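Local structure of nicotinate-nucleotide--dimethylbenzimidazole phosphoribosyltransferase (Thermus thermophilus HB8, 1WX1) at residues G45-D55 / D93-V104; A83-C94 / L302-P313. The protein probably catalyses the transfer of the phosphoribosyl group of nicotinate mononucleotide to 5,6-dimethylbenzimidazole, giving alpha-ribazole 5'-phosphate for cobalamin synthesis. All coordinates share one frame; numbering follows the deposited sequence.

Contact 1: G45-D55 / D93-V104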
ATOM      1  N   GLY A  45       8.792  -9.213  10.899  1.00 19.81           N
ATOM      2  CA  GLY A  45       9.907  -8.298  11.004  1.00 19.71           C
ATOM      3  C   GLY A  45      10.610  -8.170   9.673  1.00 18.63           C
ATOM      4  O   GLY A  45       9.999  -7.825   8.658  1.00 17.26           O
ATOM      5  N   ARG A  46      11.905  -8.454   9.688  1.00 18.12           N
ATOM      6  CA  ARG A  46      12.738  -8.387   8.497  1.00 18.18           C
ATOM      7  C   ARG A  46      12.163  -9.229   7.366  1.00 16.37           C
ATOM      8  O   ARG A  46      11.735 -10.360   7.578  1.00 17.47           O
ATOM      9  CB  ARG A  46      14.137  -8.904   8.832  1.00 21.80           C
ATOM     10  CG  ARG A  46      15.110  -8.908   7.666  1.00 22.52           C
ATOM     11  CD  ARG A  46      15.550  -7.503   7.330  1.00 20.77           C
ATOM     12  NE  ARG A  46      16.749  -7.495   6.496  1.00 22.70           N
ATOM     13  CZ  ARG A  46      17.249  -6.399   5.935  1.00 21.11           C
ATOM     14  NH1 ARG A  46      16.649  -5.232   6.122  1.00 18.54           N
ATOM     15  NH2 ARG A  46      18.339  -6.469   5.183  1.00 19.25           N
ATOM     16  N   GLY A  47      12.164  -8.680   6.160  1.00 15.88           N
ATOM     17  CA  GLY A  47      11.667  -9.435   5.028  1.00 15.81           C
ATOM     18  C   GLY A  47      12.827  -9.667   4.080  1.00 15.11           C
ATOM     19  O   GLY A  47      13.921  -9.141   4.300  1.00 14.01           O
ATOM     20  N   ALA A  48      12.611 -10.474   3.050  1.00 10.97           N
ATOM     21  CA  ALA A  48      13.648 -10.714   2.056  1.00 13.82           C
ATOM     22  C   ALA A  48      13.024 -10.970   0.691  1.00 13.72           C
ATOM     23  O   ALA A  48      11.911 -11.487   0.590  1.00 15.05           O
ATOM     24  CB  ALA A  48      14.533 -11.912   2.459  1.00 13.25           C
ATOM     25  N   VAL A  49      13.732 -10.562  -0.356  1.00 13.72           N
ATOM     26  CA  VAL A  49      13.287 -10.806  -1.717  1.00 14.12           C
ATOM     27  C   VAL A  49      14.478 -11.415  -2.447  1.00 14.21           C
ATOM     28  O   VAL A  49      15.612 -10.941  -2.315  1.00 13.60           O
ATOM     29  CB  VAL A  49      12.829  -9.500  -2.451  1.00 13.89           C
ATOM     30  CG1 VAL A  49      13.975  -8.490  -2.540  1.00 14.72           C
ATOM     31  CG2 VAL A  49      12.340  -9.842  -3.862  1.00 12.52           C
ATOM     32  N   VAL A  50      14.229 -12.505  -3.165  1.00 13.99           N
ATOM     33  CA  VAL A  50      15.273 -13.146  -3.943  1.00 13.31           C
ATOM     34  C   VAL A  50      14.905 -12.879  -5.392  1.00 13.20           C
ATOM     35  O   VAL A  50      13.852 -13.313  -5.867  1.00 12.89           O
ATOM     36  CB  VAL A  50      15.334 -14.667  -3.701  1.00 13.62           C
ATOM     37  CG1 VAL A  50      16.395 -15.294  -4.611  1.00 15.08           C
ATOM     38  CG2 VAL A  50      15.668 -14.945  -2.235  1.00 15.79           C
ATOM     39  N   VAL A  51      15.761 -12.136  -6.076  1.00 12.09           N
ATOM     40  CA  VAL A  51      15.532 -11.792  -7.471  1.00 14.47           C
ATOM     41  C   VAL A  51      16.288 -12.779  -8.348  1.00 13.30           C
ATOM     42  O   VAL A  51      17.517 -12.786  -8.357  1.00 14.17           O
ATOM     43  CB  VAL A  51      16.029 -10.360  -7.773  1.00 15.51           C
ATOM     44  CG1 VAL A  51      15.677  -9.971  -9.210  1.00 15.89           C
ATOM     45  CG2 VAL A  51      15.421  -9.380  -6.775  1.00 15.60           C
ATOM     46  N   ALA A  52      15.549 -13.615  -9.070  1.00 13.17           N
ATOM     47  CA  ALA A  52      16.145 -14.616  -9.952  1.00 13.11           C
ATOM     48  C   ALA A  52      16.312 -14.023 -11.349  1.00 14.53           C
ATOM     49  O   ALA A  52      15.391 -13.403 -11.880  1.00 14.12           O
ATOM     50  CB  ALA A  52      15.259 -15.857 -10.001  1.00 14.20           C
ATOM     51  N   ALA A  53      17.484 -14.222 -11.946  1.00 12.51           N
ATOM     52  CA  ALA A  53      17.759 -13.668 -13.263  1.00 13.94           C
ATOM     53  C   ALA A  53      18.283 -14.693 -14.255  1.00 14.08           C
ATOM     54  O   ALA A  53      19.069 -15.571 -13.906  1.00 13.72           O
ATOM     55  CB  ALA A  53      18.763 -12.518 -13.141  1.00 14.27           C
ATOM     56  N   ALA A  54      17.842 -14.561 -15.501  1.00 14.01           N
ATOM     57  CA  ALA A  54      18.270 -15.446 -16.571  1.00 15.19           C
ATOM     58  C   ALA A  54      17.826 -14.846 -17.896  1.00 15.89           C
ATOM     59  O   ALA A  54      16.879 -14.059 -17.945  1.00 15.49           O
ATOM     60  CB  ALA A  54      17.658 -16.837 -16.393  1.00 13.67           C
ATOM     61  N   ASP A  55      18.513 -15.218 -18.968  1.00 16.50           N
ATOM     62  CA  ASP A  55      18.161 -14.717 -20.282  1.00 16.35           C
ATOM     63  C   ASP A  55      17.282 -15.689 -21.044  1.00 16.45           C
ATOM     64  O   ASP A  55      17.174 -16.861 -20.679  1.00 16.83           O
ATOM     65  CB  ASP A  55      19.422 -14.357 -21.061  1.00 15.59           C
ATOM     66  CG  ASP A  55      19.928 -12.975 -20.694  1.00 17.52           C
ATOM     67  OD1 ASP A  55      21.082 -12.845 -20.232  1.00 16.87           O
ATOM     68  OD2 ASP A  55      19.146 -12.014 -20.859  1.00 16.32           O
ATOM     69  N   ASP A  93      12.372  -2.457   4.814  1.00 21.05           N
ATOM     70  CA  ASP A  93      13.167  -3.343   5.676  1.00 20.36           C
ATOM     71  C   ASP A  93      13.166  -4.752   5.101  1.00 19.34           C
ATOM     72  O   ASP A  93      12.723  -5.717   5.734  1.00 18.88           O
ATOM     73  CB  ASP A  93      12.614  -3.349   7.107  1.00 21.76           C
ATOM     74  CG  ASP A  93      13.451  -4.202   8.053  1.00 25.10           C
ATOM     75  OD1 ASP A  93      14.692  -4.221   7.910  1.00 26.68           O
ATOM     76  OD2 ASP A  93      12.874  -4.847   8.949  1.00 24.60           O
ATOM     77  N   CYS A  94      13.683  -4.856   3.888  1.00 16.88           N
ATOM     78  CA  CYS A  94      13.725  -6.114   3.176  1.00 17.12           C
ATOM     79  C   CYS A  94      15.113  -6.331   2.586  1.00 16.41           C
ATOM     80  O   CYS A  94      15.634  -5.463   1.888  1.00 14.55           O
ATOM     81  CB  CYS A  94      12.676  -6.076   2.061  1.00 17.92           C
ATOM     82  SG  CYS A  94      12.585  -7.536   1.018  1.00 19.73           S
ATOM     83  N   ALA A  95      15.705  -7.485   2.875  1.00 16.96           N
ATOM     84  CA  ALA A  95      17.021  -7.826   2.351  1.00 15.97           C
ATOM     85  C   ALA A  95      16.872  -8.180   0.874  1.00 16.94           C
ATOM     86  O   ALA A  95      15.854  -8.735   0.462  1.00 16.22           O
ATOM     87  CB  ALA A  95      17.600  -9.020   3.121  1.00 17.14           C
ATOM     88  N   VAL A  96      17.882  -7.856   0.075  1.00 16.36           N
ATOM     89  CA  VAL A  96      17.836  -8.163  -1.346  1.00 16.51           C
ATOM     90  C   VAL A  96      18.913  -9.172  -1.709  1.00 18.01           C
ATOM     91  O   VAL A  96      20.089  -8.967  -1.421  1.00 18.12           O
ATOM     92  CB  VAL A  96      18.041  -6.898  -2.221  1.00 16.45           C
ATOM     93  CG1 VAL A  96      18.076  -7.287  -3.698  1.00 18.53           C
ATOM     94  CG2 VAL A  96      16.916  -5.896  -1.975  1.00 17.10           C
ATOM     95  N   TYR A  97      18.503 -10.278  -2.317  1.00 16.55           N
ATOM     96  CA  TYR A  97      19.444 -11.301  -2.759  1.00 15.99           C
ATOM     97  C   TYR A  97      19.230 -11.477  -4.248  1.00 16.59           C
ATOM     98  O   TYR A  97      18.096 -11.400  -4.725  1.00 17.62           O
ATOM     99  CB  TYR A  97      19.190 -12.644  -2.067  1.00 17.62           C
ATOM    100  CG  TYR A  97      19.327 -12.616  -0.565  1.00 19.77           C
ATOM    101  CD1 TYR A  97      18.247 -12.271   0.246  1.00 18.59           C
ATOM    102  CD2 TYR A  97      20.540 -12.931   0.046  1.00 20.96           C
ATOM    103  CE1 TYR A  97      18.370 -12.240   1.632  1.00 21.61           C
ATOM    104  CE2 TYR A  97      20.675 -12.904   1.433  1.00 23.32           C
ATOM    105  CZ  TYR A  97      19.586 -12.559   2.218  1.00 23.44           C
ATOM    106  OH  TYR A  97      19.717 -12.529   3.582  1.00 24.51           O
ATOM    107  N   VAL A  98      20.311 -11.710  -4.986  1.00 15.52           N
ATOM    108  CA  VAL A  98      20.216 -11.912  -6.426  1.00 14.15           C
ATOM    109  C   VAL A  98      20.707 -13.319  -6.750  1.00 14.46           C
ATOM    110  O   VAL A  98      21.697 -13.785  -6.192  1.00 14.38           O
ATOM    111  CB  VAL A  98      21.078 -10.885  -7.202  1.00 14.47           C
ATOM    112  CG1 VAL A  98      20.909 -11.092  -8.705  1.00 15.35           C
ATOM    113  CG2 VAL A  98      20.658  -9.467  -6.826  1.00 16.04           C
ATOM    114  N   LEU A  99      19.998 -13.996  -7.645  1.00 13.27           N
ATOM    115  CA  LEU A  99      20.356 -15.347  -8.038  1.00 13.57           C
ATOM    116  C   LEU A  99      20.503 -15.426  -9.551  1.00 13.88           C
ATOM    117  O   LEU A  99      19.560 -15.142 -10.289  1.00 14.01           O
ATOM    118  CB  LEU A  99      19.275 -16.331  -7.579  1.00 13.45           C
ATOM    119  CG  LEU A  99      19.312 -17.749  -8.164  1.00 14.95           C
ATOM    120  CD1 LEU A  99      20.535 -18.490  -7.641  1.00 13.90           C
ATOM    121  CD2 LEU A  99      18.036 -18.504  -7.779  1.00 13.16           C
ATOM    122  N   ASP A 100      21.694 -15.787 -10.011  1.00 13.69           N
ATOM    123  CA  ASP A 100      21.929 -15.939 -11.442  1.00 15.16           C
ATOM    124  C   ASP A 100      21.778 -17.418 -11.776  1.00 14.53           C
ATOM    125  O   ASP A 100      22.596 -18.233 -11.357  1.00 15.26           O
ATOM    126  CB  ASP A 100      23.344 -15.487 -11.830  1.00 15.06           C
ATOM    127  CG  ASP A 100      23.711 -15.873 -13.272  1.00 17.83           C
ATOM    128  OD1 ASP A 100      24.915 -15.878 -13.604  1.00 16.33           O
ATOM    129  OD2 ASP A 100      22.797 -16.169 -14.074  1.00 15.02           O
ATOM    130  N   VAL A 101      20.719 -17.768 -12.497  1.00 14.97           N
ATOM    131  CA  VAL A 101      20.531 -19.155 -12.906  1.00 15.01           C
ATOM    132  C   VAL A 101      20.682 -19.282 -14.417  1.00 14.96           C
ATOM    133  O   VAL A 101      20.608 -20.384 -14.953  1.00 15.98           O
ATOM    134  CB  VAL A 101      19.138 -19.730 -12.510  1.00 16.21           C
ATOM    135  CG1 VAL A 101      19.133 -20.111 -11.038  1.00 17.72           C
ATOM    136  CG2 VAL A 101      18.032 -18.728 -12.830  1.00 12.68           C
ATOM    137  N   GLY A 102      20.903 -18.165 -15.111  1.00 15.66           N
ATOM    138  CA  GLY A 102      21.040 -18.256 -16.557  1.00 14.54           C
ATOM    139  C   GLY A 102      21.278 -16.980 -17.346  1.00 16.31           C
ATOM    140  O   GLY A 102      20.819 -16.852 -18.485  1.00 16.07           O
ATOM    141  N   VAL A 103      21.991 -16.031 -16.757  1.00 15.61           N
ATOM    142  CA  VAL A 103      22.281 -14.783 -17.443  1.00 16.33           C
ATOM    143  C   VAL A 103      23.434 -14.996 -18.427  1.00 17.43           C
ATOM    144  O   VAL A 103      24.358 -15.758 -18.149  1.00 16.37           O
ATOM    145  CB  VAL A 103      22.691 -13.682 -16.432  1.00 19.10           C
ATOM    146  CG1 VAL A 103      23.192 -12.459 -17.175  1.00 19.52           C
ATOM    147  CG2 VAL A 103      21.485 -13.307 -15.543  1.00 16.79           C
ATOM    148  N   VAL A 104      23.375 -14.345 -19.585  1.00 17.43           N
ATOM    149  CA  VAL A 104      24.469 -14.461 -20.552  1.00 17.70           C
ATOM    150  C   VAL A 104      25.606 -13.564 -20.056  1.00 17.44           C
ATOM    151  O   VAL A 104      25.380 -12.404 -19.715  1.00 17.85           O
ATOM    152  CB  VAL A 104      24.040 -13.991 -21.966  1.00 18.00           C
ATOM    153  CG1 VAL A 104      25.255 -13.876 -22.874  1.00 18.42           C
ATOM    154  CG2 VAL A 104      23.048 -14.974 -22.563  1.00 17.50           C
TER
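The carbonyl oxygen of A53 takes two N-H groups of the 93-104 chain: V101 N at 3.1 Å, nearly along the C=O axis, and G102 N in a weak, bent bond of 3.4 Å. This double grip marks a beta bulge, for the pairing A53 with D100 is followed by A54 with G102. Before it the strands run parallel, 20° apart, with backbone bonds linking alternate residues from G47 to A53. Past the bulge, D55 turns its CG beside the backbone N (chi1 -83°), and OD1 receives V104 N at 2.8 Å on its anti lone pair, almost straight at 176°. D55 OD2 is held by T71, and an alanine here would probably leave V104 N and the T71 hydroxyl without these acceptors, setting the chain after the bulge free to shift. At the other end R46 NH1 forms a salt bridge to D93 OD1 of 2.8 Å; the acid lies at the guanidinium edge but is met from above the carboxylate plane, while A95 N sits over a guanidinium face. Between the ends, A48 CB touches the Y97 ring edge at CE1, 3.9 Å away, and the Y97 hydroxyl bonds to E153. Helices 133-152 and 228-242 pack on the A48, V50 and A52 face, helix 70-79 meets V51 and V98 on the other, and strand 157-163 continues the parallel sheet beyond 47-54.

Contact 2: A83-C94 / L302-P313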
ATOM      1  N   ALA A  83      18.773  -0.057  -8.682  1.00 16.16           N
ATOM      2  CA  ALA A  83      17.495  -0.449  -9.275  1.00 18.04           C
ATOM      3  C   ALA A  83      16.304  -0.109  -8.385  1.00 17.23           C
ATOM      4  O   ALA A  83      16.459   0.189  -7.200  1.00 16.06           O
ATOM      5  CB  ALA A  83      17.493  -1.941  -9.592  1.00 15.73           C
ATOM      6  N   ALA A  84      15.110  -0.160  -8.966  1.00 16.00           N
ATOM      7  CA  ALA A  84      13.895   0.141  -8.222  1.00 17.49           C
ATOM      8  C   ALA A  84      13.773  -0.782  -7.015  1.00 17.20           C
ATOM      9  O   ALA A  84      13.439  -0.341  -5.910  1.00 18.07           O
ATOM     10  CB  ALA A  84      12.671  -0.014  -9.131  1.00 17.75           C
ATOM     11  N   ILE A  85      14.056  -2.065  -7.217  1.00 15.93           N
ATOM     12  CA  ILE A  85      13.948  -3.027  -6.128  1.00 17.39           C
ATOM     13  C   ILE A  85      14.833  -2.659  -4.936  1.00 16.46           C
ATOM     14  O   ILE A  85      14.420  -2.813  -3.787  1.00 16.93           O
ATOM     15  CB  ILE A  85      14.273  -4.476  -6.606  1.00 17.29           C
ATOM     16  CG1 ILE A  85      13.946  -5.470  -5.486  1.00 18.04           C
ATOM     17  CG2 ILE A  85      15.734  -4.594  -7.017  1.00 16.53           C
ATOM     18  CD1 ILE A  85      12.486  -5.453  -5.067  1.00 20.07           C
ATOM     19  N   ASN A  86      16.041  -2.165  -5.192  1.00 16.34           N
ATOM     20  CA  ASN A  86      16.919  -1.781  -4.093  1.00 16.71           C
ATOM     21  C   ASN A  86      16.311  -0.635  -3.294  1.00 17.18           C
ATOM     22  O   ASN A  86      16.393  -0.614  -2.065  1.00 17.88           O
ATOM     23  CB  ASN A  86      18.292  -1.328  -4.597  1.00 18.11           C
ATOM     24  CG  ASN A  86      19.011  -2.399  -5.378  1.00 20.16           C
ATOM     25  OD1 ASN A  86      19.011  -2.381  -6.604  1.00 18.80           O
ATOM     26  ND2 ASN A  86      19.618  -3.349  -4.669  1.00 18.64           N
ATOM     27  N   GLN A  87      15.717   0.324  -4.001  1.00 15.72           N
ATOM     28  CA  GLN A  87      15.116   1.487  -3.358  1.00 18.76           C
ATOM     29  C   GLN A  87      13.896   1.119  -2.522  1.00 18.35           C
ATOM     30  O   GLN A  87      13.732   1.605  -1.400  1.00 18.91           O
ATOM     31  CB  GLN A  87      14.726   2.530  -4.409  1.00 18.23           C
ATOM     32  CG  GLN A  87      15.891   3.042  -5.246  1.00 20.46           C
ATOM     33  CD  GLN A  87      17.112   3.399  -4.410  1.00 22.92           C
ATOM     34  OE1 GLN A  87      17.007   4.076  -3.388  1.00 22.40           O
ATOM     35  NE2 GLN A  87      18.281   2.943  -4.848  1.00 26.63           N
ATOM     36  N   PHE A  88      13.041   0.262  -3.066  1.00 16.98           N
ATOM     37  CA  PHE A  88      11.845  -0.157  -2.349  1.00 16.97           C
ATOM     38  C   PHE A  88      12.204  -1.029  -1.151  1.00 16.52           C
ATOM     39  O   PHE A  88      11.586  -0.925  -0.093  1.00 16.02           O
ATOM     40  CB  PHE A  88      10.896  -0.909  -3.292  1.00 17.17           C
ATOM     41  CG  PHE A  88      10.288  -0.039  -4.368  1.00 17.20           C
ATOM     42  CD1 PHE A  88      10.439   1.349  -4.338  1.00 19.38           C
ATOM     43  CD2 PHE A  88       9.542  -0.606  -5.396  1.00 17.38           C
ATOM     44  CE1 PHE A  88       9.858   2.159  -5.316  1.00 18.05           C
ATOM     45  CE2 PHE A  88       8.955   0.196  -6.382  1.00 19.86           C
ATOM     46  CZ  PHE A  88       9.114   1.585  -6.336  1.00 19.15           C
ATOM     47  N   ALA A  89      13.212  -1.880  -1.313  1.00 16.37           N
ATOM     48  CA  ALA A  89      13.639  -2.755  -0.229  1.00 16.56           C
ATOM     49  C   ALA A  89      14.151  -1.922   0.943  1.00 17.70           C
ATOM     50  O   ALA A  89      13.962  -2.281   2.105  1.00 17.51           O
ATOM     51  CB  ALA A  89      14.725  -3.702  -0.718  1.00 16.99           C
ATOM     52  N   LEU A  90      14.800  -0.805   0.636  1.00 20.03           N
ATOM     53  CA  LEU A  90      15.321   0.067   1.683  1.00 21.47           C
ATOM     54  C   LEU A  90      14.168   0.632   2.513  1.00 22.51           C
ATOM     55  O   LEU A  90      14.247   0.715   3.741  1.00 21.93           O
ATOM     56  CB  LEU A  90      16.118   1.221   1.066  1.00 21.32           C
ATOM     57  CG  LEU A  90      16.746   2.186   2.076  1.00 22.94           C
ATOM     58  CD1 LEU A  90      17.814   1.458   2.881  1.00 21.04           C
ATOM     59  CD2 LEU A  90      17.347   3.379   1.343  1.00 22.05           C
ATOM     60  N   ALA A  91      13.092   1.014   1.835  1.00 21.51           N
ATOM     61  CA  ALA A  91      11.931   1.583   2.504  1.00 23.25           C
ATOM     62  C   ALA A  91      11.045   0.539   3.177  1.00 23.52           C
ATOM     63  O   ALA A  91      10.171   0.888   3.965  1.00 27.66           O
ATOM     64  CB  ALA A  91      11.108   2.400   1.506  1.00 21.16           C
ATOM     65  N   ALA A  92      11.272  -0.736   2.881  1.00 23.31           N
ATOM     66  CA  ALA A  92      10.449  -1.797   3.453  1.00 22.21           C
ATOM     67  C   ALA A  92      11.170  -2.802   4.353  1.00 22.65           C
ATOM     68  O   ALA A  92      10.623  -3.873   4.636  1.00 23.83           O
ATOM     69  CB  ALA A  92       9.733  -2.539   2.331  1.00 23.21           C
ATOM     70  N   ASP A  93      12.372  -2.457   4.814  1.00 21.05           N
ATOM     71  CA  ASP A  93      13.167  -3.343   5.676  1.00 20.36           C
ATOM     72  C   ASP A  93      13.166  -4.752   5.101  1.00 19.34           C
ATOM     73  O   ASP A  93      12.723  -5.717   5.734  1.00 18.88           O
ATOM     74  CB  ASP A  93      12.614  -3.349   7.107  1.00 21.76           C
ATOM     75  CG  ASP A  93      13.451  -4.202   8.053  1.00 25.10           C
ATOM     76  OD1 ASP A  93      14.692  -4.221   7.910  1.00 26.68           O
ATOM     77  OD2 ASP A  93      12.874  -4.847   8.949  1.00 24.60           O
ATOM     78  N   CYS A  94      13.683  -4.856   3.888  1.00 16.88           N
ATOM     79  CA  CYS A  94      13.725  -6.114   3.176  1.00 17.12           C
ATOM     80  C   CYS A  94      15.113  -6.331   2.586  1.00 16.41           C
ATOM     81  O   CYS A  94      15.634  -5.463   1.888  1.00 14.55           O
ATOM     82  CB  CYS A  94      12.676  -6.076   2.061  1.00 17.92           C
ATOM     83  SG  CYS A  94      12.585  -7.536   1.018  1.00 19.73           S
ATOM     84  N   LEU A 302       6.940  -3.079 -13.745  1.00 28.39           N
ATOM     85  CA  LEU A 302       8.387  -3.267 -13.724  1.00 29.13           C
ATOM     86  C   LEU A 302       8.903  -4.667 -13.381  1.00 29.17           C
ATOM     87  O   LEU A 302       9.770  -5.192 -14.080  1.00 31.20           O
ATOM     88  CB  LEU A 302       9.023  -2.254 -12.770  1.00 30.00           C
ATOM     89  CG  LEU A 302      10.538  -2.348 -12.598  1.00 30.38           C
ATOM     90  CD1 LEU A 302      11.225  -2.192 -13.946  1.00 32.90           C
ATOM     91  CD2 LEU A 302      11.000  -1.282 -11.633  1.00 31.67           C
ATOM     92  N   GLY A 303       8.383  -5.270 -12.315  1.00 27.83           N
ATOM     93  CA  GLY A 303       8.855  -6.590 -11.918  1.00 21.69           C
ATOM     94  C   GLY A 303       9.975  -6.451 -10.895  1.00 19.41           C
ATOM     95  O   GLY A 303       9.937  -5.540 -10.076  1.00 15.95           O
ATOM     96  N   GLU A 304      10.970  -7.340 -10.938  1.00 17.17           N
ATOM     97  CA  GLU A 304      12.098  -7.289  -9.999  1.00 16.77           C
ATOM     98  C   GLU A 304      11.670  -7.620  -8.566  1.00 15.77           C
ATOM     99  O   GLU A 304      12.508  -7.677  -7.671  1.00 16.84           O
ATOM    100  CB  GLU A 304      12.735  -5.888  -9.974  1.00 16.90           C
ATOM    101  CG  GLU A 304      13.341  -5.394 -11.272  1.00 19.11           C
ATOM    102  CD  GLU A 304      13.889  -3.969 -11.152  1.00 20.58           C
ATOM    103  OE1 GLU A 304      14.116  -3.489 -10.013  1.00 17.73           O
ATOM    104  OE2 GLU A 304      14.105  -3.329 -12.202  1.00 20.82           O
ATOM    105  N   GLY A 305      10.378  -7.833  -8.349  1.00 16.16           N
ATOM    106  CA  GLY A 305       9.894  -8.106  -7.005  1.00 13.63           C
ATOM    107  C   GLY A 305       9.419  -6.817  -6.342  1.00 16.17           C
ATOM    108  O   GLY A 305       9.049  -6.804  -5.161  1.00 15.13           O
ATOM    109  N   THR A 306       9.397  -5.733  -7.116  1.00 15.06           N
ATOM    110  CA  THR A 306       9.000  -4.423  -6.606  1.00 15.96           C
ATOM    111  C   THR A 306       7.633  -4.367  -5.945  1.00 16.55           C
ATOM    112  O   THR A 306       7.499  -3.816  -4.850  1.00 15.67           O
ATOM    113  CB  THR A 306       9.029  -3.345  -7.713  1.00 17.03           C
ATOM    114  OG1 THR A 306       8.250  -3.785  -8.830  1.00 19.32           O
ATOM    115  CG2 THR A 306      10.460  -3.069  -8.162  1.00 18.43           C
ATOM    116  N   GLY A 307       6.621  -4.917  -6.610  1.00 15.74           N
ATOM    117  CA  GLY A 307       5.280  -4.891  -6.052  1.00 15.60           C
ATOM    118  C   GLY A 307       5.183  -5.674  -4.759  1.00 16.33           C
ATOM    119  O   GLY A 307       4.521  -5.247  -3.813  1.00 16.57           O
ATOM    120  N   ALA A 308       5.844  -6.826  -4.716  1.00 14.17           N
ATOM    121  CA  ALA A 308       5.835  -7.661  -3.530  1.00 13.79           C
ATOM    122  C   ALA A 308       6.471  -6.943  -2.346  1.00 14.67           C
ATOM    123  O   ALA A 308       5.951  -6.991  -1.230  1.00 14.47           O
ATOM    124  CB  ALA A 308       6.579  -8.966  -3.804  1.00 14.61           C
ATOM    125  N   VAL A 309       7.603  -6.288  -2.590  1.00 15.74           N
ATOM    126  CA  VAL A 309       8.315  -5.576  -1.535  1.00 14.72           C
ATOM    127  C   VAL A 309       7.519  -4.380  -1.014  1.00 17.06           C
ATOM    128  O   VAL A 309       7.514  -4.107   0.192  1.00 14.99           O
ATOM    129  CB  VAL A 309       9.711  -5.128  -2.027  1.00 15.14           C
ATOM    130  CG1 VAL A 309      10.366  -4.200  -1.006  1.00 15.65           C
ATOM    131  CG2 VAL A 309      10.590  -6.360  -2.242  1.00 14.69           C
ATOM    132  N   LEU A 310       6.840  -3.677  -1.915  1.00 17.31           N
ATOM    133  CA  LEU A 310       6.023  -2.533  -1.520  1.00 18.41           C
ATOM    134  C   LEU A 310       4.871  -2.978  -0.622  1.00 18.88           C
ATOM    135  O   LEU A 310       4.360  -2.197   0.180  1.00 17.24           O
ATOM    136  CB  LEU A 310       5.455  -1.833  -2.755  1.00 18.78           C
ATOM    137  CG  LEU A 310       6.448  -1.037  -3.607  1.00 21.64           C
ATOM    138  CD1 LEU A 310       5.753  -0.510  -4.850  1.00 21.42           C
ATOM    139  CD2 LEU A 310       7.015   0.110  -2.780  1.00 20.70           C
ATOM    140  N   ALA A 311       4.461  -4.236  -0.755  1.00 18.56           N
ATOM    141  CA  ALA A 311       3.357  -4.761   0.048  1.00 17.45           C
ATOM    142  C   ALA A 311       3.765  -5.283   1.425  1.00 19.33           C
ATOM    143  O   ALA A 311       2.906  -5.532   2.275  1.00 17.64           O
ATOM    144  CB  ALA A 311       2.643  -5.862  -0.716  1.00 18.70           C
ATOM    145  N   MET A 312       5.062  -5.442   1.662  1.00 17.97           N
ATOM    146  CA  MET A 312       5.503  -5.971   2.949  1.00 17.71           C
ATOM    147  C   MET A 312       5.081  -5.125   4.146  1.00 16.67           C
ATOM    148  O   MET A 312       4.658  -5.669   5.165  1.00 16.62           O
ATOM    149  CB  MET A 312       7.018  -6.192   2.949  1.00 17.92           C
ATOM    150  CG  MET A 312       7.446  -7.304   1.998  1.00 18.01           C
ATOM    151  SD  MET A 312       9.204  -7.720   2.125  1.00 20.68           S
ATOM    152  CE  MET A 312       9.274  -9.211   1.132  1.00 19.08           C
ATOM    153  N   PRO A 313       5.192  -3.788   4.051  1.00 16.87           N
ATOM    154  CA  PRO A 313       4.776  -2.977   5.204  1.00 17.09           C
ATOM    155  C   PRO A 313       3.289  -3.187   5.510  1.00 16.96           C
ATOM    156  O   PRO A 313       2.865  -3.101   6.662  1.00 15.64           O
ATOM    157  CB  PRO A 313       5.081  -1.549   4.757  1.00 17.01           C
ATOM    158  CG  PRO A 313       6.250  -1.728   3.835  1.00 19.03           C
ATOM    159  CD  PRO A 313       5.847  -2.949   3.030  1.00 16.64           C
TER
HETATM  160  O   HOH W   1      14.923  -0.764 -11.721  1.00 18.68           O
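I85 leads into the contact from its CB, which lies 3.6 Å from E304 OE1. Its CG2 touches the same oxygen, whereas CG1, anti to the backbone N (chi1 -172°), runs on past E304 O. At the tip I85 CD1 reaches V309 CG2 at 3.5 Å, the two side chains crossing at about a right angle, and also lies against the backbone of G305. The buried E304 O thus faces aliphatic carbon and has no polar partner in the model.

The E304 side chain slides past I85 in the opposite direction. Its chain is extended beyond CG, bringing E304 OE1 to the first turn of helix 84-91, where I85 N donates a bond of 3.1 Å to it almost head-on, in line with the carboxylate C-O bond. E304 OE2 accepts from a water, 2.7 Å away, that in turn takes A84 N, which ties both carboxylate oxygens to the helix start.

Farther along, F88 receives L310 over one ring face: L310 CD2 stands 3.8 Å from the ring centroid and 18° off the normal, a CH-pi contact. T306 CB meets the same ring at its edge, 3.6 Å from F88 CD2. V309 CG1 lies against F88 O and A89 CA, and A92 CB rests on V309 O and P313 CG. Beyond the helix, C94 SG lies 3.6 Å from M312 SD.

The helix segments are nearly parallel, 9° apart with axes 8.8 Å from each other, and V309 and C94 pack on V49 of the sheet. Side-by-side helices on a parallel sheet are characteristic of a three-layer alpha/beta/alpha architecture; here the N-terminal ends of the pair frame the predicted proton acceptor, E304, of the phosphoribosyltransferase site.

How the contacts relate
From the N terminus the chain lays down strand 47-54, passes through helices 70-79 and 84-91, and enters strand 94-100, where contact 1 closes a loop as a right-handed beta-alpha-beta crossover. Contact 2 starts within that loop, at 83-94, and closes only some two hundred residues later at 302-313, so the two closures cross rather than nest. D93 and C94 belong to both, and the contact centres are 11 Å apart. They also touch directly: V96 CG2 meets A89 CB at 3.3 Å, and V51 CG2 lies 3.5 Å from E304 O. Together they bind two adjacent sheet strands to a crossover helix and to the late helix 306-321.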